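PDB 2WNW: activated BY transcription factor SSRB from Salmonella enterica, which is a member of glycosyl hydrolase family 30 that joins a TIM-barrel domain to a beta-sandwich domain. Local coordinates for residues Phe216-Leu221 with Glu256-Gly261; Leu251-Glu256 with Gln283-Lys288; Met88-Cys93 with Ala168-Ile173; Ser128-Leu131 with His136-Leu139. All blocks are in the same frame, centred on the assembly; numbering follows the deposited sequence.

Contact 1. Residues Phe216-Leu221 with Glu256-Gly261; sequences FAVQYL and EANYKG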
# COMPACT_ATOMS: atom_id res chain seq x y z
N PHE A 216 1.04 -33.64 -2.59
CA PHE A 216 -0.12 -34.22 -1.92
C PHE A 216 -1.40 -33.67 -2.53
O PHE A 216 -2.36 -34.40 -2.74
CB PHE A 216 -0.10 -33.91 -0.42
CG PHE A 216 -1.16 -34.64 0.35
CD1 PHE A 216 -1.02 -36.00 0.64
CD2 PHE A 216 -2.31 -33.99 0.75
CE1 PHE A 216 -2.03 -36.69 1.31
CE2 PHE A 216 -3.33 -34.67 1.43
CZ PHE A 216 -3.18 -36.03 1.70
N ALA A 217 -1.41 -32.37 -2.82
CA ALA A 217 -2.59 -31.74 -3.40
C ALA A 217 -2.87 -32.20 -4.83
O ALA A 217 -3.98 -32.60 -5.16
CB ALA A 217 -2.42 -30.22 -3.39
N VAL A 218 -1.84 -32.17 -5.67
CA VAL A 218 -1.98 -32.52 -7.07
C VAL A 218 -1.92 -34.01 -7.42
O VAL A 218 -2.68 -34.48 -8.27
CB VAL A 218 -0.93 -31.76 -7.92
CG1 VAL A 218 -1.04 -32.15 -9.38
CG2 VAL A 218 -1.13 -30.26 -7.74
N GLN A 219 -1.02 -34.74 -6.78
CA GLN A 219 -0.88 -36.16 -7.08
C GLN A 219 -1.82 -37.07 -6.30
O GLN A 219 -2.21 -38.13 -6.80
CB GLN A 219 0.57 -36.61 -6.82
CG GLN A 219 1.57 -36.03 -7.81
CD GLN A 219 3.00 -36.30 -7.39
OE1 GLN A 219 3.32 -37.37 -6.88
NE2 GLN A 219 3.87 -35.32 -7.60
N TYR A 220 -2.20 -36.67 -5.09
CA TYR A 220 -3.09 -37.51 -4.29
C TYR A 220 -4.52 -37.02 -4.11
O TYR A 220 -5.46 -37.79 -4.34
CB TYR A 220 -2.45 -37.77 -2.93
CG TYR A 220 -1.18 -38.59 -3.03
CD1 TYR A 220 0.02 -38.01 -3.41
CD2 TYR A 220 -1.21 -39.97 -2.81
CE1 TYR A 220 1.18 -38.78 -3.56
CE2 TYR A 220 -0.06 -40.74 -2.96
CZ TYR A 220 1.13 -40.14 -3.33
OH TYR A 220 2.26 -40.91 -3.48
N LEU A 221 -4.71 -35.77 -3.72
CA LEU A 221 -6.06 -35.26 -3.53
C LEU A 221 -6.84 -35.08 -4.83
O LEU A 221 -7.97 -35.54 -4.95
CB LEU A 221 -6.04 -33.93 -2.76
CG LEU A 221 -5.73 -34.01 -1.27
CD1 LEU A 221 -5.72 -32.61 -0.66
CD2 LEU A 221 -6.77 -34.88 -0.56
N GLU A 256 4.18 -26.39 -13.65
CA GLU A 256 2.93 -26.26 -14.39
C GLU A 256 1.79 -27.09 -13.81
O GLU A 256 0.64 -26.65 -13.78
CB GLU A 256 3.14 -26.64 -15.86
CG GLU A 256 1.85 -26.65 -16.69
CD GLU A 256 2.08 -27.08 -18.13
OE1 GLU A 256 1.09 -27.30 -18.85
OE2 GLU A 256 3.26 -27.20 -18.54
N ALA A 257 2.10 -28.30 -13.35
CA ALA A 257 1.09 -29.18 -12.78
C ALA A 257 0.47 -28.57 -11.52
O ALA A 257 -0.73 -28.69 -11.28
CB ALA A 257 1.69 -30.54 -12.46
N ASN A 258 1.30 -27.92 -10.71
CA ASN A 258 0.83 -27.29 -9.49
C ASN A 258 -0.05 -26.09 -9.83
O ASN A 258 -1.09 -25.88 -9.21
CB ASN A 258 2.00 -26.84 -8.62
CG ASN A 258 2.80 -27.99 -8.08
OD1 ASN A 258 2.31 -29.12 -8.01
ND2 ASN A 258 4.04 -27.72 -7.69
N TYR A 259 0.39 -25.31 -10.81
CA TYR A 259 -0.37 -24.14 -11.22
C TYR A 259 -1.78 -24.55 -11.63
O TYR A 259 -2.76 -23.91 -11.26
CB TYR A 259 0.31 -23.43 -12.39
CG TYR A 259 -0.39 -22.15 -12.77
CD1 TYR A 259 -0.13 -20.96 -12.10
CD2 TYR A 259 -1.38 -22.15 -13.75
CE1 TYR A 259 -0.84 -19.80 -12.39
CE2 TYR A 259 -2.10 -21.00 -14.05
CZ TYR A 259 -1.82 -19.82 -13.36
OH TYR A 259 -2.55 -18.69 -13.65
N LYS A 260 -1.88 -25.64 -12.39
CA LYS A 260 -3.17 -26.12 -12.86
C LYS A 260 -4.05 -26.76 -11.78
O LYS A 260 -5.27 -26.65 -11.83
CB LYS A 260 -2.98 -27.13 -14.00
CG LYS A 260 -2.44 -26.52 -15.28
CD LYS A 260 -2.34 -27.57 -16.38
CE LYS A 260 -1.89 -26.93 -17.69
NZ LYS A 260 -1.81 -27.94 -18.80
N GLY A 261 -3.43 -27.41 -10.80
CA GLY A 261 -4.21 -28.09 -9.78
C GLY A 261 -4.48 -27.37 -8.47
O GLY A 261 -5.28 -27.84 -7.67
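Apolar contact between helices 210-227 and 256-261 is carried by V218, whose two methyls both rest against the second helix, at different atoms. CG1, anti to the backbone N (chi1 178°), lies 4.4 Å from A257 CB. CG2 reaches deeper: it sits 3.9 Å from A257 O and also meets the backbone of G261 at CA. Because G261 has no side chain, the two backbones approach closely, with 5.7 Å between V218 CA and G261 CA.

The polar atoms beside this valine find their partners to the side. N258 crosses V218 at about a right angle and brings OD1 to 3.6 Å from V218 CG2, a van der Waals contact; its ND2 is hydrogen-bonded to A252 O, which helps to fix the amide. G261 O accepts from R222 NE, a second tie to helix 210-227. On the exposed flank, K260 NZ and E256 OE1 form a salt bridge of 3.0 Å along the short helix.

Among backbone bonds, F216 O takes both Y220 N and L221 N, in a wider pi-type turn. The local axes cross at 78°, 9.4 Å apart, in the outer helical layer of a (beta/alpha)8 barrel, where these helices flank strand 234-239 in sequence.

Contact 2. Residues Leu251-Glu256 with Gln283-Lys288; sequences LAFADE and QCLPDK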
# COMPACT_ATOMS: atom_id res chain seq x y z
N LEU A 251 8.07 -21.02 -5.43
CA LEU A 251 8.50 -22.41 -5.53
C LEU A 251 7.36 -23.32 -5.96
O LEU A 251 7.54 -24.21 -6.79
CB LEU A 251 9.06 -22.88 -4.18
CG LEU A 251 10.52 -22.57 -3.85
CD1 LEU A 251 10.93 -21.24 -4.45
CD2 LEU A 251 10.70 -22.56 -2.35
N ALA A 252 6.19 -23.10 -5.39
CA ALA A 252 5.03 -23.92 -5.69
C ALA A 252 4.54 -23.84 -7.14
O ALA A 252 4.35 -24.87 -7.79
CB ALA A 252 3.89 -23.58 -4.74
N PHE A 253 4.33 -22.63 -7.64
CA PHE A 253 3.81 -22.47 -8.99
C PHE A 253 4.83 -22.47 -10.12
O PHE A 253 4.50 -22.16 -11.26
CB PHE A 253 2.94 -21.22 -9.05
CG PHE A 253 1.72 -21.30 -8.16
CD1 PHE A 253 0.73 -22.25 -8.40
CD2 PHE A 253 1.59 -20.46 -7.06
CE1 PHE A 253 -0.37 -22.36 -7.55
CE2 PHE A 253 0.50 -20.57 -6.20
CZ PHE A 253 -0.48 -21.52 -6.45
N ALA A 254 6.07 -22.84 -9.82
CA ALA A 254 7.09 -22.91 -10.85
C ALA A 254 6.75 -24.14 -11.69
O ALA A 254 7.11 -24.23 -12.87
CB ALA A 254 8.47 -23.06 -10.23
N ASP A 255 6.04 -25.07 -11.06
CA ASP A 255 5.63 -26.32 -11.70
C ASP A 255 4.25 -26.16 -12.35
O ASP A 255 3.28 -25.84 -11.67
CB ASP A 255 5.58 -27.43 -10.65
CG ASP A 255 5.26 -28.79 -11.24
OD1 ASP A 255 4.21 -28.93 -11.90
OD2 ASP A 255 6.07 -29.72 -11.04
N GLU A 256 4.18 -26.39 -13.65
CA GLU A 256 2.93 -26.26 -14.39
C GLU A 256 1.79 -27.09 -13.81
O GLU A 256 0.64 -26.65 -13.78
CB GLU A 256 3.14 -26.64 -15.86
CG GLU A 256 1.85 -26.65 -16.69
CD GLU A 256 2.08 -27.08 -18.13
OE1 GLU A 256 1.09 -27.30 -18.85
OE2 GLU A 256 3.26 -27.20 -18.54
N GLN A 283 -0.68 -9.41 -8.38
CA GLN A 283 -0.30 -8.92 -9.69
C GLN A 283 0.34 -10.02 -10.54
O GLN A 283 0.15 -10.07 -11.76
CB GLN A 283 0.66 -7.73 -9.54
CG GLN A 283 0.09 -6.61 -8.68
CD GLN A 283 1.10 -5.52 -8.35
OE1 GLN A 283 2.25 -5.81 -8.00
NE2 GLN A 283 0.67 -4.27 -8.45
N CYS A 284 1.08 -10.92 -9.90
CA CYS A 284 1.75 -12.02 -10.59
C CYS A 284 0.85 -13.23 -10.86
O CYS A 284 1.02 -13.93 -11.86
CB CYS A 284 2.98 -12.47 -9.79
SG CYS A 284 4.31 -11.26 -9.75
N LEU A 285 -0.11 -13.47 -9.96
CA LEU A 285 -1.04 -14.59 -10.10
C LEU A 285 -2.47 -14.07 -10.05
O LEU A 285 -3.24 -14.42 -9.15
CB LEU A 285 -0.81 -15.59 -8.97
CG LEU A 285 0.59 -16.19 -8.90
CD1 LEU A 285 0.74 -16.98 -7.60
CD2 LEU A 285 0.82 -17.09 -10.11
N PRO A 286 -2.85 -13.22 -11.02
CA PRO A 286 -4.20 -12.66 -11.06
C PRO A 286 -5.34 -13.66 -11.06
O PRO A 286 -6.44 -13.34 -10.61
CB PRO A 286 -4.17 -11.81 -12.33
CG PRO A 286 -3.20 -12.53 -13.20
CD PRO A 286 -2.09 -12.86 -12.23
N ASP A 287 -5.09 -14.87 -11.55
CA ASP A 287 -6.16 -15.87 -11.60
C ASP A 287 -6.22 -16.78 -10.38
O ASP A 287 -7.09 -17.65 -10.30
CB ASP A 287 -6.04 -16.71 -12.87
CG ASP A 287 -6.09 -15.87 -14.14
OD1 ASP A 287 -6.92 -14.94 -14.20
OD2 ASP A 287 -5.31 -16.15 -15.07
N LYS A 288 -5.31 -16.59 -9.43
CA LYS A 288 -5.30 -17.41 -8.21
C LYS A 288 -5.92 -16.63 -7.07
O LYS A 288 -6.01 -15.40 -7.13
CB LYS A 288 -3.88 -17.83 -7.85
CG LYS A 288 -3.24 -18.75 -8.88
CD LYS A 288 -4.10 -19.98 -9.12
CE LYS A 288 -3.49 -20.90 -10.17
NZ LYS A 288 -4.40 -22.03 -10.49
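F253 and L285 make the close part of this contact. The leucine sets its CD1 methyl 3.6 Å from F253 CD2, and the same methyl is 3.9 Å from F253 CE2, so the CD2-CE2 bond of the ring takes the leucine methyl. The two side chains cross obliquely. Each residue is the first to leave helical geometry after its helix, and each has CG anti to its own carbonyl carbon (chi1 -63° for F253 and -60° for L285), which sends ring and isobutyl group toward each other between the two chain reversals. Those reversals are type I turns, A252 to D255 on one side and L285 to K288 on the other; the second is closed by K288 N bonding to L285 O at 3.0 Å.

Looser is the approach of K288. Its aliphatic CE stands 4.3 Å from F253 CE1, at the ring atom opposite CD2 but on the same side of the ring plane as the leucine methyl, while the ammonium group is engaged with other residues: NZ is hydrogen-bonded to Y259 O and I262 O and makes a cation-pi contact with Y259. Solvent reaches the outer parts of both turns, where A254, D255, P286 and D287 are exposed, and even the touching residues remain partly so.

D255, at the N-cap position, leads straight into helix 256-261, whose Y259 packs on both F253 and L285. The contact thus joins the ends of helices 245-252 and 275-284 beside that short helix, just ahead of strand 289-294 of the barrel.

Contact 3. Residues Met88-Cys93 with Ala168-Ile173; sequences MPIQSC and ADWADI
Next to Q91, which lays its amide against the indole of W170, the hydroxyl OG of S92 is held by two bonds, to D204 OD1 and to the backbone N of Y100. Q91 is itself tied through its backbone N to Y102 OH. These bonds anchor the loop at the end of strand 85-90, where Q91 takes a positive phi. The Q91 side chain is extended beyond CG, and it and the W170 side chain come from opposite directions. Q91 CD lies 3.7 Å from W170 CH2 and 3.8 Å from W170 CZ3, with the amide and ring planes inclined at 51°, so the two flat groups are not stacked.

Strand 85-90 is the second of the eight parallel strands of the TIM barrel, and helix 167-183 follows the third, 138-143, in the chain; the contact lies where the start of helix 167-183 covers the end of strand 85-90. I90 adds an apolar touch there, with CG2 4.2 Å from W170 CH2. W170 reaches both residues because its CG is anti to the backbone N (chi1 -179°), which carries the six-membered ring out to the strand. One helical turn on, I173 places CD1 in the plane of the indole at its edge, 3.9 Å from W170 CE3. F216 of helix 210-227 meets the same indole, its ring plane at about 30° to it.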
# COMPACT_ATOMS: atom_id res chain seq x y z
N MET A 88 -12.96 -25.28 9.14
CA MET A 88 -13.10 -26.28 10.19
C MET A 88 -11.95 -27.28 10.07
O MET A 88 -11.37 -27.45 9.00
CB MET A 88 -14.45 -26.99 10.07
CG MET A 88 -14.77 -27.51 8.68
SD MET A 88 -16.54 -27.77 8.51
CE MET A 88 -16.62 -28.51 6.87
N PRO A 89 -11.60 -27.94 11.18
CA PRO A 89 -10.51 -28.91 11.19
C PRO A 89 -10.86 -30.35 10.82
O PRO A 89 -11.93 -30.85 11.16
CB PRO A 89 -10.00 -28.81 12.63
CG PRO A 89 -11.29 -28.67 13.39
CD PRO A 89 -12.05 -27.65 12.56
N ILE A 90 -9.93 -30.98 10.11
CA ILE A 90 -10.04 -32.38 9.72
C ILE A 90 -9.20 -33.03 10.82
O ILE A 90 -7.97 -32.94 10.81
CB ILE A 90 -9.42 -32.63 8.32
CG1 ILE A 90 -10.21 -31.85 7.27
CG2 ILE A 90 -9.41 -34.12 8.00
CD1 ILE A 90 -9.65 -31.95 5.85
N GLN A 91 -9.89 -33.65 11.77
CA GLN A 91 -9.30 -34.26 12.97
C GLN A 91 -9.00 -33.11 13.94
O GLN A 91 -9.31 -31.96 13.64
CB GLN A 91 -8.05 -35.09 12.64
CG GLN A 91 -8.33 -36.22 11.64
CD GLN A 91 -7.27 -37.31 11.62
OE1 GLN A 91 -6.07 -37.04 11.73
NE2 GLN A 91 -7.71 -38.55 11.45
N SER A 92 -8.41 -33.41 15.08
CA SER A 92 -8.16 -32.38 16.09
C SER A 92 -7.16 -31.25 15.80
O SER A 92 -6.20 -31.40 15.05
CB SER A 92 -7.75 -33.05 17.40
OG SER A 92 -6.57 -33.82 17.22
N CYS A 93 -7.43 -30.09 16.41
CA CYS A 93 -6.56 -28.93 16.34
C CYS A 93 -6.36 -28.59 17.82
O CYS A 93 -6.88 -29.31 18.68
CB CYS A 93 -7.22 -27.76 15.58
SG CYS A 93 -8.67 -27.00 16.33
N ALA A 168 -1.17 -41.87 0.31
CA ALA A 168 -2.43 -42.37 -0.24
C ALA A 168 -3.46 -42.59 0.86
O ALA A 168 -4.63 -42.22 0.72
CB ALA A 168 -2.19 -43.67 -1.00
N ASP A 169 -3.03 -43.18 1.97
CA ASP A 169 -3.94 -43.46 3.08
C ASP A 169 -4.51 -42.19 3.71
O ASP A 169 -5.68 -42.15 4.08
CB ASP A 169 -3.23 -44.30 4.15
CG ASP A 169 -2.84 -45.68 3.64
OD1 ASP A 169 -3.67 -46.34 2.99
OD2 ASP A 169 -1.69 -46.11 3.91
N TRP A 170 -3.68 -41.15 3.85
CA TRP A 170 -4.14 -39.90 4.45
C TRP A 170 -5.14 -39.25 3.49
O TRP A 170 -6.18 -38.73 3.90
CB TRP A 170 -2.96 -38.96 4.70
CG TRP A 170 -3.29 -37.62 5.34
CD1 TRP A 170 -2.70 -36.42 5.05
CD2 TRP A 170 -4.23 -37.36 6.40
NE1 TRP A 170 -3.22 -35.43 5.86
CE2 TRP A 170 -4.16 -35.98 6.69
CE3 TRP A 170 -5.13 -38.16 7.13
CZ2 TRP A 170 -4.94 -35.38 7.68
CZ3 TRP A 170 -5.91 -37.56 8.12
CH2 TRP A 170 -5.81 -36.18 8.38
N ALA A 171 -4.82 -39.28 2.19
CA ALA A 171 -5.72 -38.70 1.20
C ALA A 171 -7.06 -39.43 1.25
O ALA A 171 -8.12 -38.80 1.14
CB ALA A 171 -5.11 -38.80 -0.19
N ASP A 172 -7.02 -40.75 1.40
CA ASP A 172 -8.25 -41.54 1.46
C ASP A 172 -9.08 -41.18 2.69
O ASP A 172 -10.31 -41.17 2.63
CB ASP A 172 -7.95 -43.05 1.48
CG ASP A 172 -7.50 -43.56 0.12
OD1 ASP A 172 -7.82 -42.93 -0.90
OD2 ASP A 172 -6.83 -44.62 0.09
N ILE A 173 -8.42 -40.90 3.81
CA ILE A 173 -9.14 -40.52 5.02
C ILE A 173 -9.85 -39.19 4.80
O ILE A 173 -11.00 -39.03 5.21
CB ILE A 173 -8.19 -40.37 6.23
CG1 ILE A 173 -7.65 -41.75 6.63
CG2 ILE A 173 -8.92 -39.71 7.40
CD1 ILE A 173 -6.72 -41.70 7.81

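Contact 4. Residues Ser128-Leu131 with His136-Leu139; sequences SGAL and HMKL
L131 and M137 are the closest points of the two backbones, with 6.8 Å between L131 CA and M137 CA. Segment 128-131 is regular helix, part of helix 124-133. After the turn, H136 and M137 are still loop, and M137 is already extended, leading into strand 138-143. The chain then alternates: the CB atoms of M137 and L139 point to the helix, and that of K138 points away; its NZ forms salt bridges with E234 and D46.

Between the segments the side chains meet through methyls and a thioether. L131 sends its two branches to different residues. CD1 lies 3.9 Å from M137 CB, while CD2 is 4.3 Å from L139 CD1, so the isobutyl group spans M137 and L139. Its torsions, chi1 -115° and chi2 24°, depart from the staggered values, which makes the exact placing of the two methyls less certain. M137, just before the strand, bends at chi3 (69°), leaving its sulfur SD 4.1 Å from A130 CB and equally 4.1 Å from L131 CD1. F76 of helix 65-76 also packs on both A130 and M137, and A86 of the adjacent strand lies against M137 and L139.

The contact closes the alpha-to-beta half of a beta-alpha-beta crossover between the neighbouring parallel strands 85-90 and 138-143. Its chemistry is wholly apolar and without directional bonds. Helix and strand are therefore held here by the close fit of L131 against M137 and L139 and by the burial of A130, M137 and L139, while the polar end of K138 is kept to the other side of the strand.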
# COMPACT_ATOMS: atom_id res chain seq x y z
N SER A 128 -24.46 -27.60 11.44
CA SER A 128 -25.80 -27.80 10.89
C SER A 128 -26.71 -26.64 11.27
O SER A 128 -27.52 -26.19 10.46
CB SER A 128 -26.39 -29.11 11.40
OG SER A 128 -25.63 -30.21 10.94
N GLY A 129 -26.56 -26.15 12.49
CA GLY A 129 -27.37 -25.03 12.94
C GLY A 129 -27.10 -23.79 12.10
O GLY A 129 -28.03 -23.06 11.73
N ALA A 130 -25.83 -23.55 11.81
CA ALA A 130 -25.43 -22.39 11.01
C ALA A 130 -25.96 -22.53 9.59
O ALA A 130 -26.48 -21.58 9.01
CB ALA A 130 -23.91 -22.28 11.00
N LEU A 131 -25.81 -23.73 9.04
CA LEU A 131 -26.27 -24.03 7.69
C LEU A 131 -27.78 -23.83 7.55
O LEU A 131 -28.28 -23.53 6.47
CB LEU A 131 -25.88 -25.47 7.34
CG LEU A 131 -24.88 -25.75 6.22
CD1 LEU A 131 -23.95 -24.58 5.98
CD2 LEU A 131 -24.09 -27.01 6.58
N HIS A 136 -26.16 -21.72 2.10
CA HIS A 136 -25.22 -21.48 1.01
C HIS A 136 -23.80 -21.12 1.45
O HIS A 136 -22.98 -20.69 0.64
CB HIS A 136 -25.77 -20.40 0.08
CG HIS A 136 -27.01 -20.81 -0.65
ND1 HIS A 136 -28.18 -20.07 -0.61
CD2 HIS A 136 -27.27 -21.90 -1.41
CE1 HIS A 136 -29.10 -20.69 -1.32
NE2 HIS A 136 -28.58 -21.80 -1.82
N MET A 137 -23.51 -21.29 2.73
CA MET A 137 -22.17 -21.00 3.25
C MET A 137 -21.13 -21.82 2.49
O MET A 137 -21.37 -22.98 2.16
CB MET A 137 -22.06 -21.37 4.73
CG MET A 137 -22.85 -20.52 5.69
SD MET A 137 -22.46 -21.05 7.37
CE MET A 137 -20.75 -20.48 7.49
N LYS A 138 -19.98 -21.22 2.23
CA LYS A 138 -18.89 -21.91 1.55
C LYS A 138 -17.97 -22.39 2.67
O LYS A 138 -17.36 -21.58 3.37
CB LYS A 138 -18.15 -20.94 0.62
CG LYS A 138 -16.97 -21.56 -0.10
CD LYS A 138 -16.18 -20.52 -0.88
CE LYS A 138 -14.97 -21.14 -1.56
NZ LYS A 138 -14.12 -20.13 -2.26
N LEU A 139 -17.87 -23.71 2.83
CA LEU A 139 -17.06 -24.29 3.89
C LEU A 139 -15.70 -24.81 3.45
O LEU A 139 -15.56 -25.45 2.40
CB LEU A 139 -17.85 -25.42 4.58
CG LEU A 139 -19.27 -25.06 5.02
CD1 LEU A 139 -19.97 -26.29 5.59
CD2 LEU A 139 -19.24 -23.95 6.05

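Overall arrangement
All four contacts belong to the TIM barrel but to different layers of it. Contacts 3 and 4 are buried and join helices to the adjacent strands 85-90 and 138-143; they meet where M88 touches L139. Contact 4 is nested in the chain loop that contact 3 closes and is purely apolar, whereas contact 3 adds a glutamine amide. Contact 1, partly buried, and contact 2, at the surface, lie in the outer helical layer and share E256. Their centres are about 12 Å apart, and Y259 and A252 supply carbonyls that bond K288 and N258 between them. Contact 1 is also linked to contact 3 through F216 and W170.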